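Local coordinates for Zn-dependent hydrolase of metallo-beta-lactamase superfamily TM0207 (Thermotoga maritima, PDB 1VJN), which is probably a zinc-dependent hydrolase of the metallo-beta-lactamase superfamily, its substrate not established, at residues His20-Leu25 and Thr31-Pro36; Thr16-Ala21 and Pro46-Asp51; Asn71-Asp76 and Tyr81-Val86. All coordinates share one frame; numbering follows the deposited sequence.

Contact 1 (His20-Leu25 and Thr31-Pro36)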
loop_
_atom_site.group_PDB
_atom_site.type_symbol
_atom_site.label_atom_id
_atom_site.label_comp_id
_atom_site.label_asym_id
_atom_site.label_seq_id
_atom_site.Cartn_x
_atom_site.Cartn_y
_atom_site.Cartn_z
ATOM N N HIS A 20 9.809 -2.229 -3.642
ATOM C CA HIS A 20 9.747 -2.006 -2.231
ATOM C C HIS A 20 8.287 -1.621 -1.856
ATOM O O HIS A 20 7.400 -2.343 -2.231
ATOM C CB HIS A 20 10.837 -1.029 -1.793
ATOM C CG HIS A 20 12.237 -1.532 -2.039
ATOM N ND1 HIS A 20 12.797 -2.569 -1.315
ATOM C CD2 HIS A 20 13.183 -1.148 -2.926
ATOM C CE1 HIS A 20 14.021 -2.797 -1.746
ATOM N NE2 HIS A 20 14.283 -1.943 -2.718
ATOM N N ALA A 21 8.032 -0.541 -1.125
ATOM C CA ALA A 21 6.636 -0.165 -0.743
ATOM C C ALA A 21 6.213 1.117 -1.502
ATOM O O ALA A 21 5.264 1.786 -1.108
ATOM C CB ALA A 21 6.556 0.078 0.753
ATOM N N CYS A 22 6.955 1.426 -2.565
ATOM C CA CYS A 22 6.763 2.628 -3.402
ATOM C C CYS A 22 5.852 2.437 -4.610
ATOM O O CYS A 22 6.181 1.756 -5.577
ATOM C CB CYS A 22 8.096 3.154 -3.889
ATOM S SG CYS A 22 7.888 4.695 -4.818
ATOM N N PHE A 23 4.684 3.044 -4.511
ATOM C CA PHE A 23 3.664 3.068 -5.528
ATOM C C PHE A 23 3.275 4.494 -5.889
ATOM O O PHE A 23 3.249 5.374 -5.017
ATOM C CB PHE A 23 2.398 2.422 -4.966
ATOM C CG PHE A 23 2.553 0.980 -4.588
ATOM C CD1 PHE A 23 3.103 0.627 -3.361
ATOM C CD2 PHE A 23 2.102 -0.010 -5.425
ATOM C CE1 PHE A 23 3.252 -0.703 -3.002
ATOM C CE2 PHE A 23 2.235 -1.345 -5.062
ATOM C CZ PHE A 23 2.809 -1.687 -3.852
ATOM N N ALA A 24 2.979 4.719 -7.156
ATOM C CA ALA A 24 2.280 5.946 -7.574
ATOM C C ALA A 24 0.838 5.557 -7.792
ATOM O O ALA A 24 0.540 4.599 -8.544
ATOM C CB ALA A 24 2.884 6.586 -8.844
ATOM N N LEU A 25 -0.045 6.266 -7.086
ATOM C CA LEU A 25 -1.507 6.190 -7.267
ATOM C C LEU A 25 -2.010 7.418 -7.984
ATOM O O LEU A 25 -1.801 8.544 -7.530
ATOM C CB LEU A 25 -2.226 6.111 -5.907
ATOM C CG LEU A 25 -1.657 5.146 -4.897
ATOM C CD1 LEU A 25 -2.381 5.316 -3.556
ATOM C CD2 LEU A 25 -1.780 3.741 -5.414
ATOM N N THR A 31 -1.635 12.741 -8.218
ATOM C CA THR A 31 -0.712 11.654 -8.039
ATOM C C THR A 31 -0.218 11.615 -6.638
ATOM O O THR A 31 0.251 12.602 -6.092
ATOM C CB THR A 31 0.492 11.843 -9.017
ATOM O OG1 THR A 31 0.040 11.667 -10.353
ATOM C CG2 THR A 31 1.536 10.760 -8.840
ATOM N N ILE A 32 -0.326 10.441 -6.035
ATOM C CA ILE A 32 0.207 10.193 -4.695
ATOM C C ILE A 32 1.352 9.194 -4.822
ATOM O O ILE A 32 1.217 8.197 -5.537
ATOM C CB ILE A 32 -0.882 9.596 -3.822
ATOM C CG1 ILE A 32 -2.040 10.592 -3.669
ATOM C CG2 ILE A 32 -0.342 9.247 -2.494
ATOM C CD1 ILE A 32 -3.368 9.955 -3.462
ATOM N N VAL A 33 2.476 9.474 -4.186
ATOM C CA VAL A 33 3.581 8.527 -4.108
ATOM C C VAL A 33 3.787 8.085 -2.647
ATOM O O VAL A 33 3.914 8.909 -1.728
ATOM C CB VAL A 33 4.878 9.080 -4.733
ATOM C CG1 VAL A 33 6.031 8.003 -4.654
ATOM C CG2 VAL A 33 4.649 9.480 -6.177
ATOM N N THR A 34 3.734 6.784 -2.414
ATOM C CA THR A 34 4.001 6.233 -1.093
ATOM C C THR A 34 5.435 5.817 -0.972
ATOM O O THR A 34 5.983 5.305 -1.913
ATOM C CB THR A 34 3.185 5.000 -0.828
ATOM O OG1 THR A 34 3.538 3.979 -1.773
ATOM C CG2 THR A 34 1.720 5.312 -1.098
ATOM N N ASP A 35 6.021 6.038 0.201
ATOM C CA ASP A 35 7.290 5.450 0.592
ATOM C C ASP A 35 8.358 5.389 -0.517
ATOM O O ASP A 35 8.807 4.283 -0.878
ATOM C CB ASP A 35 7.042 4.036 1.100
ATOM C CG ASP A 35 6.320 3.983 2.455
ATOM O OD1 ASP A 35 5.865 5.009 2.980
ATOM O OD2 ASP A 35 6.175 2.915 3.086
ATOM N N PRO A 36 8.777 6.531 -1.070
ATOM C CA PRO A 36 9.801 6.512 -2.114
ATOM C C PRO A 36 11.163 6.157 -1.520
ATOM O O PRO A 36 11.338 6.258 -0.320
ATOM C CB PRO A 36 9.759 7.942 -2.696
ATOM C CG PRO A 36 9.112 8.789 -1.665
ATOM C CD PRO A 36 8.358 7.903 -0.734
HETATM O O HOH W 1 9.568 1.795 -0.312
#
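The F23 ring meets T34 at its edge, where OG1 lies in the ring plane 3.7 Å from F23 CD1, while W17 stacks with the same ring. T34 OG1 reaches this spot because chi1 of 62° sets it between its own backbone N and carbonyl carbon, turned to the facing strand. There it is gripped twice: it donates to A21 O at 2.9 Å, in the carbonyl plane on a lone pair, and accepts F23 N at 3.1 Å with an N-H...O angle of 159°. H120 NE2 is a second donor to A21 O. Beyond T34 the pairing is regular: T34 N to F23 O, then L25 and I32 bonded both ways at 2.8 Å (L25 N to I32 O, I32 N to L25 O). C22 SG packs alongside V33 CG1 at 3.8 Å. At the loop end, water 1 bridges A21 N and D35 O, and D35 OD2, near A21 CB, is bonded to S56 OG. Segments 22-25 and 31-34 run antiparallel, axes 4.6 Å apart and 170° between directions, as part of the beta hairpin of strands 22-27 and 30-34 at the heart of the six-stranded sheet of a metallo-hydrolase/oxidoreductase fold.

Contact 2 (Thr16-Ala21 and Pro46-Asp51)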
loop_
_atom_site.group_PDB
_atom_site.type_symbol
_atom_site.label_atom_id
_atom_site.label_comp_id
_atom_site.label_asym_id
_atom_site.label_seq_id
_atom_site.Cartn_x
_atom_site.Cartn_y
_atom_site.Cartn_z
ATOM N N THR A 16 0.938 2.266 -9.999
ATOM C CA THR A 16 2.233 1.873 -10.538
ATOM C C THR A 16 3.139 1.486 -9.398
ATOM O O THR A 16 3.315 2.234 -8.458
ATOM C CB THR A 16 2.901 3.043 -11.330
ATOM O OG1 THR A 16 2.106 3.383 -12.471
ATOM C CG2 THR A 16 4.242 2.621 -11.931
ATOM N N TRP A 17 3.748 0.322 -9.515
ATOM C CA TRP A 17 4.679 -0.135 -8.522
ATOM C C TRP A 17 6.103 0.152 -9.003
ATOM O O TRP A 17 6.469 -0.178 -10.110
ATOM C CB TRP A 17 4.466 -1.619 -8.266
ATOM C CG TRP A 17 5.256 -2.144 -7.136
ATOM C CD1 TRP A 17 5.574 -1.503 -5.958
ATOM C CD2 TRP A 17 5.786 -3.446 -7.039
ATOM N NE1 TRP A 17 6.301 -2.335 -5.162
ATOM C CE2 TRP A 17 6.450 -3.538 -5.810
ATOM C CE3 TRP A 17 5.799 -4.554 -7.895
ATOM C CZ2 TRP A 17 7.096 -4.706 -5.399
ATOM C CZ3 TRP A 17 6.441 -5.714 -7.483
ATOM C CH2 TRP A 17 7.075 -5.779 -6.248
ATOM N N PHE A 18 6.899 0.759 -8.132
ATOM C CA PHE A 18 8.308 1.059 -8.400
ATOM C C PHE A 18 9.263 0.170 -7.591
ATOM O O PHE A 18 10.488 0.304 -7.689
ATOM C CB PHE A 18 8.569 2.529 -8.077
ATOM C CG PHE A 18 7.914 3.450 -9.031
ATOM C CD1 PHE A 18 8.447 3.646 -10.275
ATOM C CD2 PHE A 18 6.735 4.086 -8.700
ATOM C CE1 PHE A 18 7.852 4.485 -11.156
ATOM C CE2 PHE A 18 6.129 4.921 -9.593
ATOM C CZ PHE A 18 6.685 5.126 -10.810
ATOM N N GLY A 19 8.696 -0.720 -6.799
ATOM C CA GLY A 19 9.461 -1.653 -5.978
ATOM C C GLY A 19 9.400 -1.301 -4.510
ATOM O O GLY A 19 9.010 -0.212 -4.153
ATOM N N HIS A 20 9.809 -2.229 -3.642
ATOM C CA HIS A 20 9.747 -2.006 -2.231
ATOM C C HIS A 20 8.287 -1.621 -1.856
ATOM O O HIS A 20 7.400 -2.343 -2.231
ATOM C CB HIS A 20 10.837 -1.029 -1.793
ATOM C CG HIS A 20 12.237 -1.532 -2.039
ATOM N ND1 HIS A 20 12.797 -2.569 -1.315
ATOM C CD2 HIS A 20 13.183 -1.148 -2.926
ATOM C CE1 HIS A 20 14.021 -2.797 -1.746
ATOM N NE2 HIS A 20 14.283 -1.943 -2.718
ATOM N N ALA A 21 8.032 -0.541 -1.125
ATOM C CA ALA A 21 6.636 -0.165 -0.743
ATOM C C ALA A 21 6.213 1.117 -1.502
ATOM O O ALA A 21 5.264 1.786 -1.108
ATOM C CB ALA A 21 6.556 0.078 0.753
ATOM N N PRO A 46 12.237 6.056 -9.116
ATOM C CA PRO A 46 10.894 6.487 -9.528
ATOM C C PRO A 46 10.944 7.841 -10.232
ATOM O O PRO A 46 11.346 8.837 -9.624
ATOM C CB PRO A 46 10.113 6.594 -8.200
ATOM C CG PRO A 46 10.874 5.750 -7.194
ATOM C CD PRO A 46 12.298 5.712 -7.679
ATOM N N ASN A 47 10.570 7.875 -11.504
ATOM C CA ASN A 47 10.624 9.106 -12.280
ATOM C C ASN A 47 9.200 9.630 -12.421
ATOM O O ASN A 47 8.527 9.342 -13.421
ATOM C CB ASN A 47 11.251 8.816 -13.649
ATOM C CG ASN A 47 12.114 9.964 -14.169
ATOM O OD1 ASN A 47 12.073 11.082 -13.651
ATOM N ND2 ASN A 47 12.910 9.680 -15.202
ATOM N N VAL A 48 8.726 10.375 -11.418
ATOM C CA VAL A 48 7.293 10.736 -11.337
ATOM C C VAL A 48 7.027 12.091 -10.648
ATOM O O VAL A 48 7.756 12.457 -9.724
ATOM C CB VAL A 48 6.516 9.558 -10.669
ATOM C CG1 VAL A 48 5.372 10.031 -9.752
ATOM C CG2 VAL A 48 6.004 8.581 -11.753
ATOM N N THR A 49 5.986 12.802 -11.123
ATOM C CA THR A 49 5.542 14.107 -10.599
ATOM C C THR A 49 4.357 14.010 -9.603
ATOM O O THR A 49 3.220 13.724 -9.978
ATOM C CB THR A 49 5.133 15.052 -11.751
ATOM O OG1 THR A 49 6.291 15.516 -12.455
ATOM C CG2 THR A 49 4.528 16.349 -11.220
ATOM N N ALA A 50 4.604 14.320 -8.337
ATOM C CA ALA A 50 3.638 14.041 -7.319
ATOM C C ALA A 50 2.986 15.305 -6.757
ATOM O O ALA A 50 3.623 16.337 -6.655
ATOM C CB ALA A 50 4.332 13.262 -6.217
ATOM N N ASP A 51 1.722 15.161 -6.332
ATOM C CA ASP A 51 0.978 16.122 -5.499
ATOM C C ASP A 51 1.119 15.830 -3.998
ATOM O O ASP A 51 1.113 16.726 -3.151
ATOM C CB ASP A 51 -0.497 16.031 -5.876
ATOM C CG ASP A 51 -0.715 16.313 -7.351
ATOM O OD1 ASP A 51 -0.469 17.463 -7.736
ATOM O OD2 ASP A 51 -1.057 15.456 -8.197
#
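F18 and P46 form the main element of this contact, a CH-pi interaction. P46 CB sits over one face of the F18 ring, 4.0 Å from its centroid and only 15° off the ring normal, so a C-H of CB lies over the face, shifted toward its rim. The other face is covered from within the same strand by T16 CG2, so the ring is sandwiched between two aliphatic groups. F18 CG stands anti to its carbonyl carbon (chi1 -70°), which turns the ring toward the loop.

Apolar contact of a plainer kind extends the patch to the far end of the ring, where F18 CZ meets V48 CG2 at 3.6 Å, the two side chains running obliquely to each other. P46 CA also approaches the ring, at 3.8 Å from F18 CD1. V48 in turn packs on T31 and V33, and P46 on C22, which ties the loop to the hairpin.

Hydrogen bonding acts inside 16-21 instead of between the segments. W17 NE1 donates to H20 O at 3.1 Å with an N-H...O angle of 161°; the acceptor lies in the indole plane, but the donor stands well above the carbonyl plane. G19 CA rests on a face of the same indole, so the backbone at G19-H20 folds back over W17. The arrangement is that of a connecting loop, between strands 30-34 and 52-54, laid against strand 13-19 on the six-stranded sheet of the metallo-beta-lactamase fold.

Contact 3 (Asn71-Asp76 and Tyr81-Val86)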
loop_
_atom_site.group_PDB
_atom_site.type_symbol
_atom_site.label_atom_id
_atom_site.label_comp_id
_atom_site.label_asym_id
_atom_site.label_seq_id
_atom_site.Cartn_x
_atom_site.Cartn_y
_atom_site.Cartn_z
ATOM N N ASN A 71 5.525 19.749 -6.708
ATOM C CA ASN A 71 5.486 20.596 -5.526
ATOM C C ASN A 71 4.528 19.925 -4.573
ATOM O O ASN A 71 3.391 20.344 -4.411
ATOM C CB ASN A 71 4.994 21.962 -5.943
ATOM C CG ASN A 71 5.930 22.627 -6.913
ATOM O OD1 ASN A 71 7.123 22.479 -6.788
ATOM N ND2 ASN A 71 5.397 23.374 -7.872
ATOM N N PHE A 72 4.987 18.865 -3.935
ATOM C CA PHE A 72 4.079 17.998 -3.197
ATOM C C PHE A 72 3.961 18.331 -1.723
ATOM O O PHE A 72 4.780 19.029 -1.154
ATOM C CB PHE A 72 4.473 16.530 -3.377
ATOM C CG PHE A 72 5.941 16.270 -3.223
ATOM C CD1 PHE A 72 6.511 16.157 -1.969
ATOM C CD2 PHE A 72 6.748 16.144 -4.329
ATOM C CE1 PHE A 72 7.884 15.925 -1.839
ATOM C CE2 PHE A 72 8.111 15.930 -4.205
ATOM C CZ PHE A 72 8.675 15.787 -2.972
ATOM N N ARG A 73 2.877 17.853 -1.139
ATOM C CA ARG A 73 2.674 17.834 0.284
ATOM C C ARG A 73 3.227 16.505 0.811
ATOM O O ARG A 73 2.850 15.433 0.331
ATOM C CB ARG A 73 1.182 17.930 0.585
ATOM C CG ARG A 73 0.781 17.679 2.011
ATOM C CD ARG A 73 1.531 18.501 2.977
ATOM N NE ARG A 73 0.615 19.117 3.934
ATOM C CZ ARG A 73 0.459 18.735 5.186
ATOM N NH1 ARG A 73 1.177 17.725 5.702
ATOM N NH2 ARG A 73 -0.384 19.406 5.943
ATOM N N VAL A 74 4.152 16.572 1.769
ATOM C CA VAL A 74 4.687 15.365 2.396
ATOM C C VAL A 74 3.799 15.105 3.605
ATOM O O VAL A 74 3.639 16.007 4.393
ATOM C CB VAL A 74 6.096 15.584 2.918
ATOM C CG1 VAL A 74 6.580 14.301 3.691
ATOM C CG2 VAL A 74 7.009 15.908 1.783
ATOM N N ILE A 75 3.265 13.894 3.762
ATOM C CA ILE A 75 2.482 13.527 4.944
ATOM C C ILE A 75 3.207 12.358 5.622
ATOM O O ILE A 75 3.413 11.315 5.021
ATOM C CB ILE A 75 1.051 13.153 4.579
ATOM C CG1 ILE A 75 0.388 14.260 3.819
ATOM C CG2 ILE A 75 0.196 12.886 5.806
ATOM C CD1 ILE A 75 -0.962 13.918 3.334
ATOM N N ASP A 76 3.684 12.600 6.851
ATOM C CA ASP A 76 4.390 11.592 7.608
ATOM C C ASP A 76 3.911 11.492 9.054
ATOM O O ASP A 76 4.623 10.976 9.880
ATOM C CB ASP A 76 5.888 11.858 7.587
ATOM C CG ASP A 76 6.257 13.216 8.136
ATOM O OD1 ASP A 76 5.403 13.944 8.702
ATOM O OD2 ASP A 76 7.407 13.663 8.009
ATOM N N TYR A 81 -6.467 14.491 6.344
ATOM C CA TYR A 81 -6.001 15.518 5.463
ATOM C C TYR A 81 -6.811 15.503 4.183
ATOM O O TYR A 81 -7.403 14.500 3.782
ATOM C CB TYR A 81 -4.540 15.279 5.093
ATOM C CG TYR A 81 -3.647 14.943 6.257
ATOM C CD1 TYR A 81 -3.537 13.631 6.741
ATOM C CD2 TYR A 81 -2.889 15.937 6.866
ATOM C CE1 TYR A 81 -2.692 13.349 7.811
ATOM C CE2 TYR A 81 -2.057 15.659 7.923
ATOM C CZ TYR A 81 -1.957 14.371 8.390
ATOM O OH TYR A 81 -1.103 14.138 9.425
ATOM N N THR A 82 -6.792 16.637 3.515
ATOM C CA THR A 82 -7.451 16.772 2.257
ATOM C C THR A 82 -6.470 17.534 1.402
ATOM O O THR A 82 -6.114 18.675 1.690
ATOM C CB THR A 82 -8.763 17.520 2.454
ATOM O OG1 THR A 82 -9.728 16.608 2.976
ATOM C CG2 THR A 82 -9.364 17.966 1.114
ATOM N N VAL A 83 -5.988 16.877 0.373
ATOM C CA VAL A 83 -4.968 17.471 -0.426
ATOM C C VAL A 83 -5.428 17.319 -1.843
ATOM O O VAL A 83 -5.503 16.201 -2.356
ATOM C CB VAL A 83 -3.598 16.802 -0.181
ATOM C CG1 VAL A 83 -2.563 17.368 -1.146
ATOM C CG2 VAL A 83 -3.149 17.006 1.273
ATOM N N ASN A 84 -5.796 18.456 -2.446
ATOM C CA ASN A 84 -6.130 18.512 -3.863
ATOM C C ASN A 84 -7.367 17.666 -4.230
ATOM O O ASN A 84 -7.399 17.005 -5.285
ATOM C CB ASN A 84 -4.886 18.109 -4.705
ATOM C CG ASN A 84 -3.664 19.053 -4.472
ATOM O OD1 ASN A 84 -2.590 18.626 -4.001
ATOM N ND2 ASN A 84 -3.838 20.329 -4.805
ATOM N N GLY A 85 -8.379 17.698 -3.360
ATOM C CA GLY A 85 -9.623 16.946 -3.570
ATOM C C GLY A 85 -9.537 15.445 -3.295
ATOM O O GLY A 85 -10.477 14.695 -3.605
ATOM N N VAL A 86 -8.414 14.982 -2.740
ATOM C CA VAL A 86 -8.310 13.594 -2.250
ATOM C C VAL A 86 -8.278 13.649 -0.733
ATOM O O VAL A 86 -7.543 14.452 -0.161
ATOM C CB VAL A 86 -7.081 12.862 -2.835
ATOM C CG1 VAL A 86 -6.796 11.549 -2.119
ATOM C CG2 VAL A 86 -7.317 12.583 -4.326
#
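Side chains of two different sheets meet here: I75 and R73, on the edge strand 73-75 of the six-stranded sheet, reach Y81 and V83, on the edge strand 79-83 of the eight-stranded one. The short segments run at 155° to each other with their axes 9.9 Å apart, a separation too wide for backbone pairing, and the gap is bridged by side chains alone.

The closest of these meetings is I75 on Y81. I75 CG2 lies over one face of the phenol ring, 3.8 Å from the centroid and 22° off the normal, with its shortest approach to Y81 CE1 at 3.5 Å. The other branch starts with CG1 anti to the carbonyl carbon (chi1 -56°) and runs on extended, so that I75 CD1 lies between Y81 CG (4.1 Å) and V83 CG2 (4.3 Å). Packing of this type, between facing sheets, belongs to the interior of the alpha-beta/beta-alpha sandwich of the metallo-beta-lactamase superfamily, here at its border. I75 also packs on V52 and I88, one from each sheet.

R73, which is exposed, adds its aliphatic part, CG standing 4.1 Å from V83 CG2 and the two side chains crossing at about a right angle. Bends at chi2 and chi3 bring its guanidinium back to its own strand, where NH1 donates to V74 O at 3.3 Å, with the acceptor in the guanidinium plane. Y81 OH is held by R77 O.

Contacts 1 and 2 are neighbours, their centres about 5 Å apart, and share H20 and A21; strands 13-19 and 22-27 lie side by side in the six-stranded sheet, joined by a probable hydrogen bond from T16 N to A24 O. Contact 3 comes later in the chain, about 13 Å from contact 1 and 16 Å from contact 2 between centres. It reaches the same sheet at the edge strand 73-75, with 52-54 between that strand and the hairpin. D51 links all three: its OD2 pairs with T31 N and its O with R73 N, while I32 CD1 touches V86 CG1. The series thus runs from the middle of one sheet to its border with the other.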